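Local coordinates for hypothetical protein (Fusobacterium nucleatum subsp. nucleatum, PDB 2GSL) that might act as a ribonuclease in RNA processing, being an all-helical protein with a ribonuclease III domain that binds a magnesium ion, at residues E70-I75 with E103-A108; K55-I60 with K97-L102. All coordinates share one frame; numbering follows the deposited sequence.

Contact 1. Residues E70-I75 with E103-A108; sequences EEFKVI and EAIIGA. With MG (magnesium ion), chain G.
The phenyl ring of F72 meets A108 and I105 in different ways: the methyl CB of A108 lies at the ring's edge, close to its plane and 4.5 Å from CE2, whereas CG2 of I105 approaches CD2 obliquely at 4.2 Å. The backbone of F72 joins in, because CG1 of I105 rests 3.9 Å from F72 O. A branched isoleucine suits this place, since one branch can meet the ring and the other the backbone. One turn further along helix 70-80, I75 divides its work in the same way. Its CG2 is anti to the backbone N and packs 4.1 Å from CB of A104, while CD1, at the end of the other branch, reaches CB of A108 at 3.6 Å. A104 and A108, one turn apart on helix 93-111, offer only methyl groups, which leaves room for the longer chains. The axes of the two short segments approach to 9.3 Å, their directions inclined at 137°. The second flat group, the carboxylate of E103, takes no part in this apolar packing and serves the magnesium ion instead. OE1 binds the metal, and OE2 accepts a hydrogen bond of 2.8 Å from water 1, itself a metal ligand, which ties down both oxygens. Two more waters and OD1 of D23, the probable active-site residue, complete the five ligands. Around this buried pairing, I75 also touches L18 of helix 15-34, and I106, which follows I105 and points away from segment 70-75, packs against W26 of helix 15-34 and I121 of helix 115-127.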
loop_
_atom_site.group_PDB
_atom_site.type_symbol
_atom_site.label_atom_id
_atom_site.label_comp_id
_atom_site.label_asym_id
_atom_site.label_seq_id
_atom_site.Cartn_x
_atom_site.Cartn_y
_atom_site.Cartn_z
ATOM N N GLU A 70 -21.859 5.532 12.288
ATOM C CA GLU A 70 -22.514 6.530 11.447
ATOM C C GLU A 70 -21.547 7.287 10.537
ATOM O O GLU A 70 -21.749 7.364 9.319
ATOM C CB GLU A 70 -23.265 7.533 12.332
ATOM C CG GLU A 70 -24.722 7.184 12.573
ATOM C CD GLU A 70 -25.560 7.332 11.314
ATOM O OE1 GLU A 70 -26.764 6.985 11.349
ATOM O OE2 GLU A 70 -25.011 7.801 10.288
ATOM N N GLU A 71 -20.507 7.855 11.143
ATOM C CA GLU A 71 -19.498 8.629 10.419
ATOM C C GLU A 71 -18.975 7.925 9.163
ATOM O O GLU A 71 -18.714 8.564 8.138
ATOM C CB GLU A 71 -18.333 8.950 11.364
ATOM C CG GLU A 71 -17.068 9.466 10.693
ATOM C CD GLU A 71 -15.969 9.775 11.701
ATOM O OE1 GLU A 71 -15.705 8.927 12.593
ATOM O OE2 GLU A 71 -15.362 10.867 11.594
ATOM N N PHE A 72 -18.831 6.609 9.250
ATOM C CA PHE A 72 -18.332 5.817 8.142
ATOM C C PHE A 72 -19.408 5.508 7.124
ATOM O O PHE A 72 -19.161 5.541 5.919
ATOM C CB PHE A 72 -17.719 4.528 8.678
ATOM C CG PHE A 72 -16.525 4.761 9.538
ATOM C CD1 PHE A 72 -16.480 4.283 10.839
ATOM C CD2 PHE A 72 -15.459 5.515 9.061
ATOM C CE1 PHE A 72 -15.384 4.563 11.655
ATOM C CE2 PHE A 72 -14.365 5.802 9.863
ATOM C CZ PHE A 72 -14.322 5.329 11.159
ATOM N N LYS A 73 -20.602 5.200 7.610
ATOM C CA LYS A 73 -21.713 4.893 6.726
ATOM C C LYS A 73 -21.904 6.034 5.719
ATOM O O LYS A 73 -22.198 5.795 4.544
ATOM C CB LYS A 73 -22.995 4.693 7.538
ATOM C CG LYS A 73 -22.975 3.512 8.499
ATOM C CD LYS A 73 -24.375 3.241 9.040
ATOM C CE LYS A 73 -24.507 1.816 9.575
ATOM N NZ LYS A 73 -25.924 1.463 9.937
ATOM N N VAL A 74 -21.726 7.270 6.196
ATOM C CA VAL A 74 -21.857 8.475 5.373
ATOM C C VAL A 74 -20.811 8.457 4.258
ATOM O O VAL A 74 -21.143 8.567 3.070
ATOM C CB VAL A 74 -21.668 9.773 6.240
ATOM C CG1 VAL A 74 -21.779 11.028 5.372
ATOM C CG2 VAL A 74 -22.720 9.830 7.343
ATOM N N ILE A 75 -19.547 8.318 4.656
ATOM C CA ILE A 75 -18.434 8.279 3.715
ATOM C C ILE A 75 -18.674 7.197 2.674
ATOM O O ILE A 75 -18.530 7.429 1.469
ATOM C CB ILE A 75 -17.114 7.999 4.445
ATOM C CG1 ILE A 75 -16.835 9.136 5.421
ATOM C CG2 ILE A 75 -15.977 7.844 3.443
ATOM C CD1 ILE A 75 -15.550 8.990 6.171
ATOM N N GLU A 103 -12.875 1.203 -0.136
ATOM C CA GLU A 103 -11.530 1.768 -0.012
ATOM C C GLU A 103 -11.578 3.186 0.558
ATOM O O GLU A 103 -10.576 3.701 1.052
ATOM C CB GLU A 103 -10.808 1.797 -1.368
ATOM C CG GLU A 103 -10.696 0.455 -2.046
ATOM C CD GLU A 103 -9.767 0.466 -3.237
ATOM O OE1 GLU A 103 -8.880 -0.419 -3.285
ATOM O OE2 GLU A 103 -9.911 1.339 -4.133
ATOM N N ALA A 104 -12.743 3.813 0.481
ATOM C CA ALA A 104 -12.902 5.160 0.985
ATOM C C ALA A 104 -12.998 5.080 2.497
ATOM O O ALA A 104 -12.370 5.857 3.213
ATOM C CB ALA A 104 -14.157 5.792 0.404
ATOM N N ILE A 105 -13.790 4.134 2.981
ATOM C CA ILE A 105 -13.945 3.940 4.414
ATOM C C ILE A 105 -12.602 3.524 5.026
ATOM O O ILE A 105 -12.178 4.093 6.025
ATOM C CB ILE A 105 -14.990 2.867 4.718
ATOM C CG1 ILE A 105 -16.363 3.365 4.275
ATOM C CG2 ILE A 105 -14.974 2.536 6.198
ATOM C CD1 ILE A 105 -17.435 2.306 4.320
ATOM N N ILE A 106 -11.937 2.544 4.419
ATOM C CA ILE A 106 -10.647 2.093 4.917
ATOM C C ILE A 106 -9.708 3.299 4.952
ATOM O O ILE A 106 -9.017 3.531 5.941
ATOM C CB ILE A 106 -10.010 0.956 4.008
ATOM C CG1 ILE A 106 -10.837 -0.329 4.078
ATOM C CG2 ILE A 106 -8.609 0.590 4.505
ATOM C CD1 ILE A 106 -10.735 -1.049 5.422
ATOM N N GLY A 107 -9.687 4.070 3.872
ATOM C CA GLY A 107 -8.821 5.233 3.824
ATOM C C GLY A 107 -9.114 6.204 4.950
ATOM O O GLY A 107 -8.193 6.769 5.551
ATOM N N ALA A 108 -10.396 6.392 5.249
ATOM C CA ALA A 108 -10.812 7.312 6.297
ATOM C C ALA A 108 -10.391 6.838 7.690
ATOM O O ALA A 108 -9.815 7.597 8.459
ATOM C CB ALA A 108 -12.318 7.505 6.239
HETATM MG MG MG G . -8.621 -1.021 -5.537
HETATM O O HOH W 1 -8.463 1.062 -6.470
HETATM O O HOH W 2 -7.667 -2.976 -4.629
HETATM O O HOH W 3 -7.399 -1.517 -7.481
#

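Contact 2. Residues K55-I60 with K97-L102; sequences KYQSLI and KEATAL
S58 and E98 make the polar link of this buried helix crossing: S58 OG donates to OE2 of E98 at 2.8 Å, meeting the oxygen nearly along its C-O axis. With OG anti to the backbone N of S58 (chi1 176°), the hydroxyl is held out to the carboxylate. Beside this bond CB of Q57 sits 4.1 Å from CA of A99, and the small side chains of S58 and A99 let their CA atoms come within 4.9 Å. L102 points toward segment 55-60 and divides its two methyls between Q57 and I60. Its CD1 lies 3.7 Å from OE1 of Q57, whose chain it crosses at about a right angle, and its CD2 lies 3.7 Å from CG2 of I60. In this all-helical ribonuclease III domain, segments 55-60 and 97-102, on helices 54-64 and 93-111, thus cross at 66° with their axes 7.7 Å apart, beside the magnesium site. A glutamine suits that border, since its stem packs against alanine and leucine while NE2 makes a weak hydrogen bond to OE1 of the metal ligand E103. Further out, W26 of helix 15-34 touches both Q57 and L102, and I121, I124 and V125 of helix 115-127 back I60. The other carboxylate oxygen of E98, OE1, is held by a salt bridge to K80.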
loop_
_atom_site.group_PDB
_atom_site.type_symbol
_atom_site.label_atom_id
_atom_site.label_comp_id
_atom_site.label_asym_id
_atom_site.label_seq_id
_atom_site.Cartn_x
_atom_site.Cartn_y
_atom_site.Cartn_z
ATOM N N LYS A 55 -14.706 -6.992 -7.270
ATOM C CA LYS A 55 -15.756 -7.943 -6.899
ATOM C C LYS A 55 -15.667 -8.349 -5.431
ATOM O O LYS A 55 -16.689 -8.396 -4.734
ATOM C CB LYS A 55 -15.710 -9.197 -7.780
ATOM C CG LYS A 55 -16.132 -8.950 -9.221
ATOM C CD LYS A 55 -15.978 -10.204 -10.059
ATOM C CE LYS A 55 -17.087 -11.225 -9.766
ATOM N NZ LYS A 55 -18.443 -10.727 -10.202
ATOM N N TYR A 56 -14.457 -8.635 -4.955
ATOM C CA TYR A 56 -14.295 -9.037 -3.562
ATOM C C TYR A 56 -14.536 -7.875 -2.592
ATOM O O TYR A 56 -15.367 -7.978 -1.689
ATOM C CB TYR A 56 -12.910 -9.657 -3.329
ATOM C CG TYR A 56 -12.795 -10.366 -1.993
ATOM C CD1 TYR A 56 -12.396 -9.675 -0.852
ATOM C CD2 TYR A 56 -13.164 -11.708 -1.857
ATOM C CE1 TYR A 56 -12.374 -10.286 0.387
ATOM C CE2 TYR A 56 -13.146 -12.334 -0.615
ATOM C CZ TYR A 56 -12.754 -11.611 0.507
ATOM O OH TYR A 56 -12.776 -12.195 1.757
ATOM N N GLN A 57 -13.835 -6.762 -2.765
ATOM C CA GLN A 57 -14.058 -5.649 -1.849
ATOM C C GLN A 57 -15.561 -5.369 -1.741
ATOM O O GLN A 57 -16.055 -5.001 -0.671
ATOM C CB GLN A 57 -13.332 -4.403 -2.330
ATOM C CG GLN A 57 -12.045 -4.710 -3.018
ATOM C CD GLN A 57 -11.098 -3.544 -3.002
ATOM O OE1 GLN A 57 -10.637 -3.134 -1.938
ATOM N NE2 GLN A 57 -10.795 -2.996 -4.180
ATOM N N SER A 58 -16.285 -5.566 -2.845
ATOM C CA SER A 58 -17.733 -5.344 -2.885
ATOM C C SER A 58 -18.479 -6.275 -1.927
ATOM O O SER A 58 -19.461 -5.877 -1.294
ATOM C CB SER A 58 -18.270 -5.540 -4.313
ATOM O OG SER A 58 -19.691 -5.410 -4.349
ATOM N N LEU A 59 -18.026 -7.519 -1.828
ATOM C CA LEU A 59 -18.670 -8.449 -0.917
ATOM C C LEU A 59 -18.385 -7.953 0.479
ATOM O O LEU A 59 -19.258 -7.987 1.346
ATOM C CB LEU A 59 -18.104 -9.857 -1.072
ATOM C CG LEU A 59 -18.542 -10.640 -2.313
ATOM C CD1 LEU A 59 -17.933 -12.040 -2.277
ATOM C CD2 LEU A 59 -20.073 -10.723 -2.347
ATOM N N ILE A 60 -17.159 -7.486 0.693
ATOM C CA ILE A 60 -16.787 -6.979 1.997
ATOM C C ILE A 60 -17.711 -5.838 2.379
ATOM O O ILE A 60 -18.407 -5.901 3.392
ATOM C CB ILE A 60 -15.335 -6.459 2.020
ATOM C CG1 ILE A 60 -14.365 -7.618 1.802
ATOM C CG2 ILE A 60 -15.043 -5.780 3.358
ATOM C CD1 ILE A 60 -14.426 -8.675 2.885
ATOM N N LYS A 97 -18.374 0.687 -7.618
ATOM C CA LYS A 97 -18.675 1.766 -6.698
ATOM C C LYS A 97 -18.477 1.297 -5.254
ATOM O O LYS A 97 -17.750 1.926 -4.484
ATOM C CB LYS A 97 -20.107 2.269 -6.925
ATOM C CG LYS A 97 -20.292 2.983 -8.276
ATOM C CD LYS A 97 -21.701 2.804 -8.857
ATOM C CE LYS A 97 -22.799 3.552 -8.074
ATOM N NZ LYS A 97 -22.948 5.012 -8.409
ATOM N N GLU A 98 -19.104 0.187 -4.887
ATOM C CA GLU A 98 -18.966 -0.332 -3.535
ATOM C C GLU A 98 -17.512 -0.664 -3.228
ATOM O O GLU A 98 -17.101 -0.674 -2.071
ATOM C CB GLU A 98 -19.839 -1.567 -3.354
ATOM C CG GLU A 98 -21.312 -1.240 -3.179
ATOM C CD GLU A 98 -22.204 -2.445 -3.401
ATOM O OE1 GLU A 98 -23.437 -2.332 -3.165
ATOM O OE2 GLU A 98 -21.673 -3.506 -3.822
ATOM N N ALA A 99 -16.731 -0.915 -4.272
ATOM C CA ALA A 99 -15.322 -1.222 -4.096
ATOM C C ALA A 99 -14.579 0.047 -3.689
ATOM O O ALA A 99 -13.624 0.018 -2.902
ATOM C CB ALA A 99 -14.743 -1.780 -5.392
ATOM N N THR A 100 -15.022 1.163 -4.252
ATOM C CA THR A 100 -14.445 2.471 -3.967
ATOM C C THR A 100 -14.931 2.953 -2.608
ATOM O O THR A 100 -14.185 3.544 -1.838
ATOM C CB THR A 100 -14.885 3.474 -5.010
ATOM O OG1 THR A 100 -14.513 2.988 -6.305
ATOM C CG2 THR A 100 -14.228 4.827 -4.754
ATOM N N ALA A 101 -16.200 2.698 -2.330
ATOM C CA ALA A 101 -16.774 3.102 -1.068
ATOM C C ALA A 101 -16.019 2.379 0.042
ATOM O O ALA A 101 -15.731 2.958 1.095
ATOM C CB ALA A 101 -18.260 2.752 -1.029
ATOM N N LEU A 102 -15.704 1.109 -0.200
ATOM C CA LEU A 102 -14.971 0.314 0.776
ATOM C C LEU A 102 -13.567 0.898 0.958
ATOM O O LEU A 102 -13.121 1.094 2.087
ATOM C CB LEU A 102 -14.905 -1.158 0.324
ATOM C CG LEU A 102 -14.261 -2.299 1.143
ATOM C CD1 LEU A 102 -12.760 -2.290 0.947
ATOM C CD2 LEU A 102 -14.637 -2.200 2.592
#

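Overall arrangement
Contacts 1 and 2 share helix 93-111, on which segments 97-102 and 103-108 are consecutive, so one continuous helix receives helix 54-64 over its earlier part and helix 70-80 over its later part. Their centres are about 12 Å apart. Along the chain the order is 55-60, 70-75, 97-102, 103-108: two helices that follow each other are laid in turn against a later one, and the contacts interleave. All four segments belong to the ribonuclease III domain. The contacts touch through E103 of contact 1 and Q57 of contact 2, beside the magnesium ion, while the apolar part of contact 1 lies further off. The helix that carries this metal ligand is thus packed by two neighbours, which is consistent with a fixed position for E103.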